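Local coordinates for nucleosome assembly protein 1, putative (Plasmodium falciparum, PDB 3FS3) that probably acts as a histone chaperone of the nucleosome assembly protein family, binding histones and chromatin in the malaria parasite, at residues 127-131 with 132-136; 271-274 with 275-279; 261-264 with 265-269. One frame throughout, in Å; residues are numbered along the deposited sequence.

Interaction 1 of 3, residues 127-131 with 132-136; sequences HVIED and HDEEI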
loop_
_atom_site.group_PDB
_atom_site.type_symbol
_atom_site.label_atom_id
_atom_site.label_comp_id
_atom_site.label_asym_id
_atom_site.label_seq_id
_atom_site.Cartn_x
_atom_site.Cartn_y
_atom_site.Cartn_z
ATOM N N HIS A 127 -3.667 12.851 17.174
ATOM C CA HIS A 127 -2.929 12.244 18.281
ATOM C C HIS A 127 -1.596 12.906 18.607
ATOM O O HIS A 127 -1.109 12.785 19.730
ATOM C CB HIS A 127 -2.708 10.752 18.016
ATOM C CG HIS A 127 -3.971 9.951 18.021
ATOM N ND1 HIS A 127 -4.031 8.650 17.570
ATOM C CD2 HIS A 127 -5.228 10.273 18.409
ATOM C CE1 HIS A 127 -5.271 8.207 17.678
ATOM N NE2 HIS A 127 -6.016 9.172 18.184
ATOM N N VAL A 128 -1.000 13.600 17.641
ATOM C CA VAL A 128 0.270 14.264 17.899
ATOM C C VAL A 128 0.132 15.774 18.105
ATOM O O VAL A 128 1.134 16.486 18.198
ATOM C CB VAL A 128 1.293 13.976 16.775
ATOM C CG1 VAL A 128 1.674 12.505 16.803
ATOM C CG2 VAL A 128 0.715 14.343 15.411
ATOM N N ILE A 129 -1.108 16.256 18.200
ATOM C CA ILE A 129 -1.361 17.680 18.406
ATOM C C ILE A 129 -1.802 17.940 19.827
ATOM O O ILE A 129 -2.849 17.446 20.260
ATOM C CB ILE A 129 -2.468 18.226 17.478
ATOM C CG1 ILE A 129 -2.067 18.058 16.012
ATOM C CG2 ILE A 129 -2.718 19.707 17.776
ATOM C CD1 ILE A 129 -3.139 18.509 15.041
ATOM N N GLU A 130 -1.009 18.734 20.543
ATOM C CA GLU A 130 -1.317 19.068 21.927
ATOM C C GLU A 130 -1.998 20.430 22.043
ATOM O O GLU A 130 -1.966 21.251 21.125
ATOM C CB GLU A 130 -0.041 19.068 22.781
ATOM C CG GLU A 130 0.739 17.761 22.773
ATOM C CD GLU A 130 -0.146 16.552 23.037
ATOM O OE1 GLU A 130 -1.062 16.652 23.888
ATOM O OE2 GLU A 130 0.084 15.504 22.399
ATOM N N ASP A 131 -2.602 20.663 23.197
ATOM C CA ASP A 131 -3.295 21.906 23.466
ATOM C C ASP A 131 -2.387 23.124 23.253
ATOM O O ASP A 131 -2.826 24.142 22.716
ATOM C CB ASP A 131 -3.840 21.862 24.895
ATOM C CG ASP A 131 -4.616 20.577 25.173
ATOM O OD1 ASP A 131 -4.012 19.484 25.076
ATOM O OD2 ASP A 131 -5.825 20.655 25.479
ATOM N N HIS A 132 -1.123 23.020 23.657
ATOM C CA HIS A 132 -0.204 24.138 23.473
ATOM C C HIS A 132 0.184 24.311 22.008
ATOM O O HIS A 132 0.603 25.382 21.600
ATOM C CB HIS A 132 1.055 23.975 24.339
ATOM C CG HIS A 132 1.611 22.583 24.366
ATOM N ND1 HIS A 132 1.046 21.571 25.111
ATOM C CD2 HIS A 132 2.708 22.049 23.778
ATOM C CE1 HIS A 132 1.774 20.475 24.987
ATOM N NE2 HIS A 132 2.788 20.738 24.183
ATOM N N ASP A 133 0.038 23.261 21.210
ATOM C CA ASP A 133 0.377 23.375 19.803
ATOM C C ASP A 133 -0.672 24.191 19.051
ATOM O O ASP A 133 -0.378 24.793 18.020
ATOM C CB ASP A 133 0.474 21.995 19.150
ATOM C CG ASP A 133 1.626 21.170 19.684
ATOM O OD1 ASP A 133 2.725 21.735 19.900
ATOM O OD2 ASP A 133 1.430 19.948 19.865
ATOM N N GLU A 134 -1.892 24.219 19.573
ATOM C CA GLU A 134 -2.985 24.924 18.909
ATOM C C GLU A 134 -2.805 26.430 18.716
ATOM O O GLU A 134 -3.211 26.978 17.687
ATOM C CB GLU A 134 -4.305 24.623 19.636
ATOM C CG GLU A 134 -4.590 23.121 19.720
ATOM C CD GLU A 134 -5.962 22.796 20.279
ATOM O OE1 GLU A 134 -6.282 23.272 21.387
ATOM O OE2 GLU A 134 -6.717 22.059 19.613
ATOM N N GLU A 135 -2.196 27.104 19.683
ATOM C CA GLU A 135 -2.002 28.541 19.544
ATOM C C GLU A 135 -1.001 28.838 18.439
ATOM O O GLU A 135 -0.968 29.942 17.902
ATOM C CB GLU A 135 -1.556 29.179 20.870
ATOM C CG GLU A 135 -0.303 28.613 21.500
ATOM C CD GLU A 135 -0.095 29.139 22.915
ATOM O OE1 GLU A 135 -1.011 28.972 23.754
ATOM O OE2 GLU A 135 0.978 29.718 23.193
ATOM N N ILE A 136 -0.201 27.841 18.077
ATOM C CA ILE A 136 0.772 28.033 17.010
ATOM C C ILE A 136 0.149 27.662 15.654
ATOM O O ILE A 136 0.309 28.379 14.659
ATOM C CB ILE A 136 2.041 27.179 17.257
ATOM C CG1 ILE A 136 2.635 27.530 18.624
ATOM C CG2 ILE A 136 3.099 27.466 16.184
ATOM C CD1 ILE A 136 3.799 26.640 19.031
#
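The carboxylate of D133 turns back to grip the N-H of E130, with E130 N to D133 OD2 at 2.8 Å and a fairly straight 163° at the hydrogen. OD2 is met on its anti side, somewhat out of the carboxylate plane. In return D133 N bonds E130 O at 2.8 Å, the donor standing above the carbonyl plane. E134 N adds a bond to D131 O at 3.3 Å, while its link to the same E130 O is weak. A side chain three residues on taking the N-H at the start of a helix is one half of a capping box, here at the head of helix 131-137. F237 N also bonds D133 OD2 and S236 OG bonds OD1, so the capping carboxylate ties the helix start to a neighbouring loop. H132 carries CG between its backbone N and carbonyl carbon (chi1 42°), folding the imidazole alongside E130. One ring face receives E130 CB in a CH-pi contact, 3.6 Å from the centroid and 29° off the normal, while NE2 bonds D235 O. Farther out, I129 CG2 rests 4.2 Å from D133 CB, and E134 CG packs 3.5 Å from E130 O before its carboxylate continues to a salt bridge with R120.

Interaction 2 of 3, residues 271-274 with 275-279; sequences YEVA and LTIKE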
loop_
_atom_site.group_PDB
_atom_site.type_symbol
_atom_site.label_atom_id
_atom_site.label_comp_id
_atom_site.label_asym_id
_atom_site.label_seq_id
_atom_site.Cartn_x
_atom_site.Cartn_y
_atom_site.Cartn_z
ATOM N N TYR A 271 6.421 8.844 9.917
ATOM C CA TYR A 271 6.110 8.613 8.520
ATOM C C TYR A 271 4.605 8.436 8.348
ATOM O O TYR A 271 4.039 8.811 7.322
ATOM C CB TYR A 271 6.827 7.366 8.016
ATOM C CG TYR A 271 6.657 7.147 6.536
ATOM C CD1 TYR A 271 7.252 8.007 5.614
ATOM C CD2 TYR A 271 5.877 6.098 6.052
ATOM C CE1 TYR A 271 7.071 7.829 4.244
ATOM C CE2 TYR A 271 5.692 5.911 4.679
ATOM C CZ TYR A 271 6.290 6.779 3.785
ATOM O OH TYR A 271 6.104 6.608 2.432
ATOM N N GLU A 272 3.959 7.864 9.359
ATOM C CA GLU A 272 2.520 7.641 9.301
ATOM C C GLU A 272 1.818 8.992 9.277
ATOM O O GLU A 272 0.858 9.200 8.535
ATOM C CB GLU A 272 2.058 6.833 10.515
ATOM C CG GLU A 272 0.743 6.099 10.301
ATOM C CD GLU A 272 0.204 5.482 11.577
ATOM O OE1 GLU A 272 0.997 4.901 12.345
ATOM O OE2 GLU A 272 -1.021 5.571 11.808
ATOM N N VAL A 273 2.299 9.913 10.101
ATOM C CA VAL A 273 1.716 11.249 10.156
ATOM C C VAL A 273 1.909 11.961 8.820
ATOM O O VAL A 273 0.971 12.527 8.271
ATOM C CB VAL A 273 2.370 12.100 11.262
ATOM C CG1 VAL A 273 1.885 13.538 11.168
ATOM C CG2 VAL A 273 2.040 11.513 12.628
ATOM N N ALA A 274 3.134 11.914 8.304
ATOM C CA ALA A 274 3.469 12.563 7.044
ATOM C C ALA A 274 2.608 12.051 5.911
ATOM O O ALA A 274 2.143 12.821 5.069
ATOM C CB ALA A 274 4.929 12.331 6.720
ATOM N N LEU A 275 2.405 10.742 5.897
ATOM C CA LEU A 275 1.613 10.097 4.866
ATOM C C LEU A 275 0.157 10.553 4.936
ATOM O O LEU A 275 -0.489 10.753 3.914
ATOM C CB LEU A 275 1.689 8.579 5.034
ATOM C CG LEU A 275 1.429 7.759 3.772
ATOM C CD1 LEU A 275 2.565 7.983 2.775
ATOM C CD2 LEU A 275 1.340 6.286 4.132
ATOM N N THR A 276 -0.352 10.710 6.152
ATOM C CA THR A 276 -1.728 11.132 6.347
ATOM C C THR A 276 -1.924 12.566 5.867
ATOM O O THR A 276 -2.942 12.890 5.257
ATOM C CB THR A 276 -2.132 11.038 7.830
ATOM O OG1 THR A 276 -1.982 9.686 8.277
ATOM C CG2 THR A 276 -3.574 11.463 8.022
ATOM N N ILE A 277 -0.949 13.423 6.144
ATOM C CA ILE A 277 -1.038 14.812 5.722
ATOM C C ILE A 277 -0.990 14.871 4.206
ATOM O O ILE A 277 -1.786 15.553 3.572
ATOM C CB ILE A 277 0.119 15.653 6.305
ATOM C CG1 ILE A 277 -0.085 15.827 7.814
ATOM C CG2 ILE A 277 0.199 17.009 5.589
ATOM C CD1 ILE A 277 1.002 16.623 8.510
ATOM N N LYS A 278 -0.053 14.126 3.638
ATOM C CA LYS A 278 0.144 14.071 2.199
ATOM C C LYS A 278 -1.030 13.491 1.419
ATOM O O LYS A 278 -1.486 14.081 0.445
ATOM C CB LYS A 278 1.407 13.251 1.902
ATOM C CG LYS A 278 1.582 12.822 0.455
ATOM C CD LYS A 278 2.944 12.160 0.264
ATOM C CE LYS A 278 3.182 11.736 -1.178
ATOM N NZ LYS A 278 2.312 10.593 -1.584
ATOM N N GLU A 279 -1.529 12.344 1.855
ATOM C CA GLU A 279 -2.611 11.682 1.134
ATOM C C GLU A 279 -4.027 11.972 1.610
ATOM O O GLU A 279 -4.981 11.749 0.871
ATOM C CB GLU A 279 -2.389 10.172 1.163
ATOM C CG GLU A 279 -0.990 9.749 0.774
ATOM C CD GLU A 279 -0.865 8.249 0.625
ATOM O OE1 GLU A 279 -1.157 7.526 1.604
ATOM O OE2 GLU A 279 -0.477 7.795 -0.474
#
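V273 CG1 meets I277 CD1 at 4.2 Å, the two side chains aligned. Both residues are buried, as is A274: V273 and A274 press on F240, A274 also on L160 and Y179, and I277 on F162. The backbone here keeps i+4 to i bonds, I277 N reaching V273 O at 3.0 Å and K278 N reaching A274 O at 2.9 Å, although the helix widens at 277-279. Here helix 260-289 is laid against strands 158-164 and 174-181 of the antiparallel sheet in the NAP fold. E272 O takes two donors from one residue: T276 N at 3.1 Å and T276 OG1 at 2.9 Å, arriving from opposite faces of the carbonyl plane. OG1 gets there by sitting beside its own backbone N (chi1 -59°), which satisfies it within the helix while the threonine packs on T124 and V125. Y271 and L275 form the looser, partly exposed side. L275 N bonds Y271 O at 2.9 Å, but the side chains add only L275 CD1, 3.8 Å from Y271 OH and oblique to the ring of Y271, which also packs on M181. E272 is exposed, though it touches T124, whereas K278 leans on L160 and makes a cation-pi contact with F158.

Interaction 3 of 3, residues 261-264 with 265-269; sequences AQLE and MIIEG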
loop_
_atom_site.group_PDB
_atom_site.type_symbol
_atom_site.label_atom_id
_atom_site.label_comp_id
_atom_site.label_asym_id
_atom_site.label_seq_id
_atom_site.Cartn_x
_atom_site.Cartn_y
_atom_site.Cartn_z
ATOM N N ALA A 261 14.447 -0.559 18.570
ATOM C CA ALA A 261 12.992 -0.526 18.642
ATOM C C ALA A 261 12.546 0.916 18.868
ATOM O O ALA A 261 11.520 1.353 18.343
ATOM C CB ALA A 261 12.497 -1.417 19.777
ATOM N N GLN A 262 13.323 1.650 19.658
ATOM C CA GLN A 262 13.018 3.043 19.938
ATOM C C GLN A 262 13.010 3.835 18.632
ATOM O O GLN A 262 12.032 4.511 18.319
ATOM C CB GLN A 262 14.052 3.619 20.906
ATOM C CG GLN A 262 13.924 3.083 22.329
ATOM C CD GLN A 262 15.245 3.088 23.094
ATOM O OE1 GLN A 262 15.979 4.078 23.091
ATOM N NE2 GLN A 262 15.543 1.977 23.763
ATOM N N LEU A 263 14.094 3.734 17.863
ATOM C CA LEU A 263 14.196 4.449 16.597
ATOM C C LEU A 263 13.142 4.015 15.591
ATOM O O LEU A 263 12.563 4.848 14.890
ATOM C CB LEU A 263 15.584 4.270 15.977
ATOM C CG LEU A 263 16.518 5.485 16.053
ATOM C CD1 LEU A 263 17.721 5.256 15.141
ATOM C CD2 LEU A 263 15.772 6.750 15.624
ATOM N N GLU A 264 12.897 2.712 15.505
ATOM C CA GLU A 264 11.896 2.215 14.571
ATOM C C GLU A 264 10.538 2.828 14.884
ATOM O O GLU A 264 9.895 3.400 14.011
ATOM C CB GLU A 264 11.810 0.687 14.632
ATOM C CG GLU A 264 10.602 0.112 13.907
ATOM C CD GLU A 264 10.803 -1.329 13.465
ATOM O OE1 GLU A 264 11.592 -2.054 14.105
ATOM O OE2 GLU A 264 10.160 -1.741 12.479
ATOM N N MET A 265 10.120 2.718 16.141
ATOM C CA MET A 265 8.836 3.255 16.585
ATOM C C MET A 265 8.675 4.738 16.239
ATOM O O MET A 265 7.636 5.147 15.713
ATOM C CB MET A 265 8.679 3.034 18.099
ATOM C CG MET A 265 7.401 3.600 18.713
ATOM S SD MET A 265 7.529 5.367 19.079
ATOM C CE MET A 265 6.126 5.610 20.114
ATOM N N ILE A 266 9.699 5.538 16.523
ATOM C CA ILE A 266 9.642 6.965 16.236
ATOM C C ILE A 266 9.530 7.252 14.740
ATOM O O ILE A 266 8.638 7.991 14.310
ATOM C CB ILE A 266 10.870 7.701 16.822
ATOM C CG1 ILE A 266 10.804 7.639 18.352
ATOM C CG2 ILE A 266 10.897 9.155 16.344
ATOM C CD1 ILE A 266 11.915 8.374 19.057
ATOM N N ILE A 267 10.427 6.668 13.952
ATOM C CA ILE A 267 10.408 6.858 12.506
ATOM C C ILE A 267 9.075 6.401 11.913
ATOM O O ILE A 267 8.516 7.075 11.045
ATOM C CB ILE A 267 11.564 6.077 11.813
ATOM C CG1 ILE A 267 12.874 6.869 11.909
ATOM C CG2 ILE A 267 11.240 5.847 10.342
ATOM C CD1 ILE A 267 13.333 7.169 13.314
ATOM N N GLU A 268 8.571 5.262 12.385
ATOM C CA GLU A 268 7.307 4.716 11.896
ATOM C C GLU A 268 6.135 5.664 12.112
ATOM O O GLU A 268 5.371 5.934 11.188
ATOM C CB GLU A 268 6.986 3.384 12.584
ATOM C CG GLU A 268 7.443 2.135 11.838
ATOM C CD GLU A 268 7.036 0.854 12.560
ATOM O OE1 GLU A 268 5.823 0.658 12.790
ATOM O OE2 GLU A 268 7.923 0.042 12.898
ATOM N N GLY A 269 5.994 6.150 13.340
ATOM C CA GLY A 269 4.901 7.050 13.661
ATOM C C GLY A 269 4.966 8.361 12.906
ATOM O O GLY A 269 3.939 8.927 12.524
#
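E264 O receives E268 N at 2.8 Å, the donor lying nearly along the C=O axis, and three further bonds of the same kind precede it. M265 N goes to A261 O at 2.9 Å, I266 N to Q262 O at 3.1 Å, and I267 N to L263 O at 3.0 Å. The last of these is close to linear, 171° at the hydrogen. Every carbonyl oxygen of 261-264 is thereby paired with the amide four residues on, and G269 N continues the series to M265 O at 3.1 Å. The carbonyls of 261-265 and the amides of 265-269 are thus satisfied by one another within the helix, and what distinguishes the contact is left to side chains on an exposed surface.

E268 runs alongside E264 one turn on, with the two carboxylate planes turned 71° apart. In the model their OE2 atoms come very near each other, but the same placement drives E268 OE2 into E264 CG. Two acidic groups therefore lie one turn apart on an exposed face, and their exact placement is doubtful.

On the apolar side L263 and I267 meet at an angle. The CD1 of I267 is swung back toward the preceding turn by chi2 near +59°, which brings it to 3.4 Å from L263 CD2. The same I267 CD1 lies only 2.9 Å from L263 O, too short for carbon against oxygen, so its position is strained or doubtful. I266 and I267 both touch H244, the loop contact that covers part of this end. Taken as backbone, the segments form an unbroken run of i+4 to i alpha-helical bonds in the first turns of helix 260-289, with most of the side chains exposed.

Overall arrangement
Interactions 2 and 3 are consecutive pieces of helix 260-289, their centres 15 Å apart. The centre of the surface contact at 261-269 lies about 17 Å from the centre of the chain, whereas that of 271-279 lies about 4 Å from it, so the helix passes from an exposed end to a partly buried middle against the sheet. Interaction 1 comes earlier in the chain, yet it reaches the same helix: V128 CG2 packs on V273 CG2 at 4.2 Å, joining the loop before helix 131-137 to interaction 2, with centres 17 Å apart. It does not touch interaction 3, whose nearest atoms are about 6 Å away. The second chain of the assembly touches none of the three.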